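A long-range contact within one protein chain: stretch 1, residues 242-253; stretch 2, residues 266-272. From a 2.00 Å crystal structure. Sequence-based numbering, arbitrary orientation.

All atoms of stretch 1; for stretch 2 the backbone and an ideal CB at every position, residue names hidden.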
ATOM      1  N   ASP A 242      -6.513  11.625 -13.877  1.00 16.23           N
ATOM      2  CA  ASP A 242      -7.173  10.425 -13.379  1.00 16.40           C
ATOM      3  C   ASP A 242      -8.442  10.184 -14.185  1.00 17.95           C
ATOM      4  O   ASP A 242      -9.109  11.126 -14.612  1.00 18.63           O
ATOM      5  CB  ASP A 242      -7.547  10.562 -11.900  1.00 16.26           C
ATOM      6  CG  ASP A 242      -7.767   9.217 -11.238  1.00 15.20           C
ATOM      7  OD1 ASP A 242      -6.758   8.546 -10.937  1.00 17.97           O
ATOM      8  OD2 ASP A 242      -8.937   8.816 -11.029  1.00 17.18           O
ATOM      9  N   LEU A 243      -8.781   8.918 -14.381  1.00 18.53           N
ATOM     10  CA  LEU A 243      -9.973   8.565 -15.135  1.00 19.38           C
ATOM     11  C   LEU A 243     -11.276   8.894 -14.405  1.00 18.23           C
ATOM     12  O   LEU A 243     -12.306   9.077 -15.045  1.00 18.31           O
ATOM     13  CB  LEU A 243      -9.952   7.066 -15.455  1.00 21.66           C
ATOM     14  CG  LEU A 243     -11.188   6.500 -16.150  1.00 24.49           C
ATOM     15  CD1 LEU A 243     -11.248   7.003 -17.588  1.00 25.07           C
ATOM     16  CD2 LEU A 243     -11.133   4.981 -16.119  1.00 25.57           C
ATOM     17  N   ALA A 244     -11.232   8.985 -13.079  1.00 16.30           N
ATOM     18  CA  ALA A 244     -12.447   9.224 -12.287  1.00 15.62           C
ATOM     19  C   ALA A 244     -12.850  10.664 -11.954  1.00 15.50           C
ATOM     20  O   ALA A 244     -12.065  11.442 -11.408  1.00 13.56           O
ATOM     21  CB  ALA A 244     -12.375   8.409 -10.996  1.00 14.52           C
ATOM     22  N   LYS A 245     -14.102  10.994 -12.262  1.00 16.37           N
ATOM     23  CA  LYS A 245     -14.646  12.331 -12.003  1.00 18.31           C
ATOM     24  C   LYS A 245     -14.463  12.711 -10.531  1.00 18.25           C
ATOM     25  O   LYS A 245     -14.272  13.882 -10.198  1.00 18.93           O
ATOM     26  CB  LYS A 245     -16.139  12.369 -12.356  1.00 19.46           C
ATOM     27  CG  LYS A 245     -16.451  12.149 -13.826  1.00 22.93           C
ATOM     28  CD  LYS A 245     -17.960  12.118 -14.085  1.00 25.30           C
ATOM     29  CE  LYS A 245     -18.253  11.950 -15.575  1.00 28.44           C
ATOM     30  NZ  LYS A 245     -19.708  11.765 -15.868  1.00 29.51           N
ATOM     31  N   ARG A 246     -14.526  11.713  -9.654  1.00 18.99           N
ATOM     32  CA  ARG A 246     -14.361  11.926  -8.220  1.00 19.15           C
ATOM     33  C   ARG A 246     -13.037  12.584  -7.861  1.00 17.23           C
ATOM     34  O   ARG A 246     -12.936  13.279  -6.848  1.00 15.62           O
ATOM     35  CB  ARG A 246     -14.435  10.593  -7.478  1.00 22.47           C
ATOM     36  CG  ARG A 246     -15.773   9.901  -7.496  1.00 27.46           C
ATOM     37  CD  ARG A 246     -15.686   8.654  -6.623  1.00 29.77           C
ATOM     38  NE  ARG A 246     -15.169   8.984  -5.295  1.00 32.66           N
ATOM     39  CZ  ARG A 246     -14.771   8.090  -4.396  1.00 34.02           C
ATOM     40  NH1 ARG A 246     -14.825   6.792  -4.676  1.00 34.86           N
ATOM     41  NH2 ARG A 246     -14.320   8.493  -3.213  1.00 33.89           N
ATOM     42  N   SER A 247     -12.017  12.352  -8.680  1.00 15.57           N
ATOM     43  CA  SER A 247     -10.692  12.913  -8.422  1.00 14.57           C
ATOM     44  C   SER A 247     -10.653  14.428  -8.261  1.00 13.85           C
ATOM     45  O   SER A 247      -9.811  14.941  -7.520  1.00 14.89           O
ATOM     46  CB  SER A 247      -9.719  12.512  -9.531  1.00 14.87           C
ATOM     47  OG  SER A 247     -10.105  13.069 -10.779  1.00 17.26           O
ATOM     48  N   ARG A 248     -11.546  15.151  -8.939  1.00 12.40           N
ATOM     49  CA  ARG A 248     -11.535  16.611  -8.848  1.00 12.26           C
ATOM     50  C   ARG A 248     -11.667  17.160  -7.429  1.00 12.80           C
ATOM     51  O   ARG A 248     -10.734  17.763  -6.898  1.00 13.71           O
ATOM     52  CB  ARG A 248     -12.642  17.225  -9.711  1.00 10.69           C
ATOM     53  CG  ARG A 248     -12.530  16.923 -11.208  1.00 13.04           C
ATOM     54  CD  ARG A 248     -13.116  18.065 -12.040  1.00 10.05           C
ATOM     55  NE  ARG A 248     -13.090  17.817 -13.482  1.00 10.58           N
ATOM     56  CZ  ARG A 248     -13.945  17.025 -14.122  1.00 10.68           C
ATOM     57  NH1 ARG A 248     -14.899  16.394 -13.447  1.00 10.85           N
ATOM     58  NH2 ARG A 248     -13.864  16.880 -15.439  1.00  7.69           N
ATOM     59  N   ALA A 249     -12.831  16.971  -6.820  1.00 12.15           N
ATOM     60  CA  ALA A 249     -13.055  17.487  -5.475  1.00 11.69           C
ATOM     61  C   ALA A 249     -12.052  16.955  -4.449  1.00 12.14           C
ATOM     62  O   ALA A 249     -11.565  17.711  -3.598  1.00 13.96           O
ATOM     63  CB  ALA A 249     -14.480  17.167  -5.030  1.00  9.45           C
ATOM     64  N   LEU A 250     -11.741  15.665  -4.532  1.00 11.95           N
ATOM     65  CA  LEU A 250     -10.811  15.028  -3.592  1.00 12.64           C
ATOM     66  C   LEU A 250      -9.394  15.543  -3.737  1.00 13.26           C
ATOM     67  O   LEU A 250      -8.618  15.517  -2.786  1.00 15.23           O
ATOM     68  CB  LEU A 250     -10.810  13.511  -3.776  1.00  9.28           C
ATOM     69  CG  LEU A 250     -12.152  12.809  -3.557  1.00 10.70           C
ATOM     70  CD1 LEU A 250     -11.964  11.311  -3.678  1.00  8.42           C
ATOM     71  CD2 LEU A 250     -12.694  13.167  -2.182  1.00  9.74           C
ATOM     72  N   SER A 251      -9.042  15.993  -4.935  1.00 13.22           N
ATOM     73  CA  SER A 251      -7.709  16.524  -5.157  1.00 11.95           C
ATOM     74  C   SER A 251      -7.657  17.966  -4.658  1.00 11.95           C
ATOM     75  O   SER A 251      -6.686  18.385  -4.028  1.00 14.38           O
ATOM     76  CB  SER A 251      -7.357  16.456  -6.649  1.00  8.62           C
ATOM     77  OG  SER A 251      -7.326  15.111  -7.090  1.00  4.63           O
ATOM     78  N   LEU A 252      -8.714  18.719  -4.936  1.00 12.04           N
ATOM     79  CA  LEU A 252      -8.801  20.116  -4.521  1.00 13.33           C
ATOM     80  C   LEU A 252      -8.689  20.266  -3.001  1.00 13.89           C
ATOM     81  O   LEU A 252      -8.125  21.253  -2.486  1.00 12.97           O
ATOM     82  CB  LEU A 252     -10.136  20.715  -5.000  1.00 13.62           C
ATOM     83  CG  LEU A 252     -10.347  20.848  -6.511  1.00 16.02           C
ATOM     84  CD1 LEU A 252     -11.794  21.254  -6.823  1.00 17.45           C
ATOM     85  CD2 LEU A 252      -9.368  21.874  -7.063  1.00 15.80           C
ATOM     86  N   ALA A 253      -9.226  19.278  -2.289  1.00 12.74           N
ATOM     87  CA  ALA A 253      -9.221  19.278  -0.833  1.00 13.45           C
ATOM     88  C   ALA A 253      -7.826  19.354  -0.227  1.00 12.48           C
ATOM     89  O   ALA A 253      -7.642  19.998   0.799  1.00 14.05           O
ATOM     90  CB  ALA A 253      -9.939  18.055  -0.313  1.00 13.64           C
ATOM     91  N   UNK A 266      -3.185  21.972 -12.545  1.00 13.28           N
ATOM     92  CA  UNK A 266      -4.327  21.509 -13.330  1.00 11.57           C
ATOM     93  C   UNK A 266      -4.769  20.096 -12.990  1.00 12.10           C
ATOM     94  O   UNK A 266      -3.937  19.197 -12.840  1.00 11.61           O
ATOM     95  CB  UNK A 266      -3.990  21.584 -14.820  1.00 11.57           C
ATOM     96  N   UNK A 267      -6.082  19.899 -12.888  1.00 12.90           N
ATOM     97  CA  UNK A 267      -6.639  18.582 -12.610  1.00 13.60           C
ATOM     98  C   UNK A 267      -7.406  18.168 -13.863  1.00 15.07           C
ATOM     99  O   UNK A 267      -8.315  18.882 -14.311  1.00 16.68           O
ATOM    100  CB  UNK A 267      -7.534  18.588 -11.369  1.00 13.60           C
ATOM    101  N   UNK A 268      -7.031  17.020 -14.422  1.00 14.56           N
ATOM    102  CA  UNK A 268      -7.648  16.496 -15.631  1.00 13.02           C
ATOM    103  C   UNK A 268      -8.355  15.172 -15.368  1.00 14.03           C
ATOM    104  O   UNK A 268      -7.880  14.350 -14.589  1.00 14.53           O
ATOM    105  CB  UNK A 268      -6.596  16.320 -16.728  1.00 13.02           C
ATOM    106  N   UNK A 269      -9.510  14.973 -15.993  1.00 15.13           N
ATOM    107  CA  UNK A 269     -10.225  13.708 -15.846  1.00 16.31           C
ATOM    108  C   UNK A 269     -10.231  13.095 -17.228  1.00 16.58           C
ATOM    109  O   UNK A 269     -10.969  13.541 -18.118  1.00 18.02           O
ATOM    110  CB  UNK A 269     -11.639  13.889 -15.290  1.00 16.31           C
ATOM    111  N   UNK A 270      -9.401  12.076 -17.419  1.00 16.11           N
ATOM    112  CA  UNK A 270      -9.299  11.442 -18.717  1.00 16.05           C
ATOM    113  C   UNK A 270      -8.570  10.112 -18.613  1.00 16.82           C
ATOM    114  O   UNK A 270      -7.813   9.877 -17.666  1.00 17.62           O
ATOM    115  CB  UNK A 270      -8.586  12.365 -19.707  1.00 16.05           C
ATOM    116  N   UNK A 271      -8.812   9.235 -19.580  1.00 17.33           N
ATOM    117  CA  UNK A 271      -8.131   7.947 -19.625  1.00 15.58           C
ATOM    118  C   UNK A 271      -6.653   8.309 -19.843  1.00 15.80           C
ATOM    119  O   UNK A 271      -6.336   9.218 -20.617  1.00 15.28           O
ATOM    120  CB  UNK A 271      -8.682   7.029 -20.718  1.00 15.58           C
ATOM    121  N   UNK A 272      -5.748   7.615 -19.159  1.00 16.46           N
ATOM    122  CA  UNK A 272      -4.323   7.930 -19.281  1.00 17.18           C
ATOM    123  C   UNK A 272      -3.774   7.764 -20.694  1.00 16.37           C
ATOM    124  O   UNK A 272      -2.925   8.542 -21.124  1.00 16.97           O
ATOM    125  CB  UNK A 272      -3.521   7.044 -18.326  1.00 17.18           C
TER

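Stretch 1 enters as a strand residue at D242, turns through A244 to S247 and leaves as a helix that runs nearly antiparallel to the strand of stretch 2, at 158°, with the axes 8.9 Å apart at their closest.

Position 266 has extended backbone angles, and its CB finds nothing of stretch 1 within 5.5 Å, so this contact hardly restricts the choice. The residue is Q266, whose NE2 is hydrogen-bonded elsewhere in the structure.

At position 267 CA-to-CB points toward the helix, with the ideal CB 5.1 Å from R248 CA and 5.2 Å from S251 CB. That gap is too wide for alanine to fill, whereas leucine, isoleucine or methionine could bridge it. L267, with chi1 m and chi2 t, sends CD1 to 3.5 Å from R248 O, 3.6 Å from S251 CB and 3.7 Å from L252 CD2. One methyl thus packs against one turn of the helix.

Position 268 points its CB away, and its backbone does the work: D242 N donates to the O of 268 at 3.1 Å, nearly straight at 167°. An extended strand favours a beta-branched residue, though many others would fit. It is V268; a water also donates to V268 O and to S247 OG, at 2.8 Å each, tying the strand to S247.

Position 269 pairs with D242 in a parallel bridge, their side chains on the same face of the sheet. The ideal CB lies 3.7 Å from R248 NH2, 3.8 Å from D242 O and 4.6 Å from A244 O. The nearby cation might suggest an acid, but the extended backbone and close walls suit a compact beta-branched residue equally well. V269 divides its methyls: CG1 lies 3.5 Å from L243 O and 3.8 Å from K245 N, while CG2 covers one face of the R248 guanidinium, 3.3 Å from CZ.

At position 270 CB again points away, leaving the side chain's character open; proline would forfeit the hydrogen bond from the N of 270 to D242 O, 3.0 Å. The residue is M270, chi1 and chi2 both t.

Position 271 comes right before a helix, where aspartate, asparagine, serine or threonine can cap a free backbone N; stretch 1 offers its CB only the apolar L243 CD1, at 4.0 Å. D271 caps a backbone N just past the stretch.

Position 272 has helical angles and a sideways CB with nothing of stretch 1 within 5.5 Å, so most residues would do; it is V272.

Stretch 2 (266-272) QLVVMDV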
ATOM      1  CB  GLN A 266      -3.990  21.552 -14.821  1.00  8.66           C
ATOM      2  CG  GLN A 266      -4.057  22.932 -15.473  1.00 11.99           C
ATOM      3  CD  GLN A 266      -2.991  23.890 -14.971  1.00 15.23           C
ATOM      4  OE1 GLN A 266      -1.801  23.576 -14.983  1.00 16.91           O
ATOM      5  NE2 GLN A 266      -3.416  25.073 -14.535  1.00 14.37           N
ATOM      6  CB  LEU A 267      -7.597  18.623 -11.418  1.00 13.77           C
ATOM      7  CG  LEU A 267      -7.120  19.197 -10.077  1.00 13.21           C
ATOM      8  CD1 LEU A 267      -8.239  19.007  -9.079  1.00 13.79           C
ATOM      9  CD2 LEU A 267      -5.856  18.524  -9.584  1.00 10.57           C
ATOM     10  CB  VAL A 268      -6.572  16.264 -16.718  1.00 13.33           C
ATOM     11  CG1 VAL A 268      -7.192  15.631 -17.953  1.00  7.85           C
ATOM     12  CG2 VAL A 268      -5.889  17.582 -17.066  1.00  9.38           C
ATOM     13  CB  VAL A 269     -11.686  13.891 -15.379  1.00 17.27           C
ATOM     14  CG1 VAL A 269     -12.355  12.522 -15.232  1.00 14.66           C
ATOM     15  CG2 VAL A 269     -11.715  14.625 -14.043  1.00 18.52           C
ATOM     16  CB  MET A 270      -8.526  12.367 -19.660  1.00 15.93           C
ATOM     17  CG  MET A 270      -8.550  11.960 -21.115  1.00 15.13           C
ATOM     18  SD  MET A 270      -7.451  12.987 -22.116  1.00 17.90           S
ATOM     19  CE  MET A 270      -8.101  14.589 -21.810  1.00 11.25           C
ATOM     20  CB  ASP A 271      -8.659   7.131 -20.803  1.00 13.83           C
ATOM     21  CG  ASP A 271      -7.910   5.844 -20.996  1.00 12.75           C
ATOM     22  OD1 ASP A 271      -8.208   4.849 -20.286  1.00 12.50           O
ATOM     23  OD2 ASP A 271      -7.012   5.834 -21.854  1.00 10.86           O
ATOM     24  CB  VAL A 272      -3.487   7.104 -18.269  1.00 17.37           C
ATOM     25  CG1 VAL A 272      -2.000   7.217 -18.589  1.00 15.52           C
ATOM     26  CG2 VAL A 272      -3.734   7.639 -16.849  1.00 16.90           C
TER
HETATM   27  O   HOH W   1      -8.279  14.880 -11.873  1.00 13.48           O
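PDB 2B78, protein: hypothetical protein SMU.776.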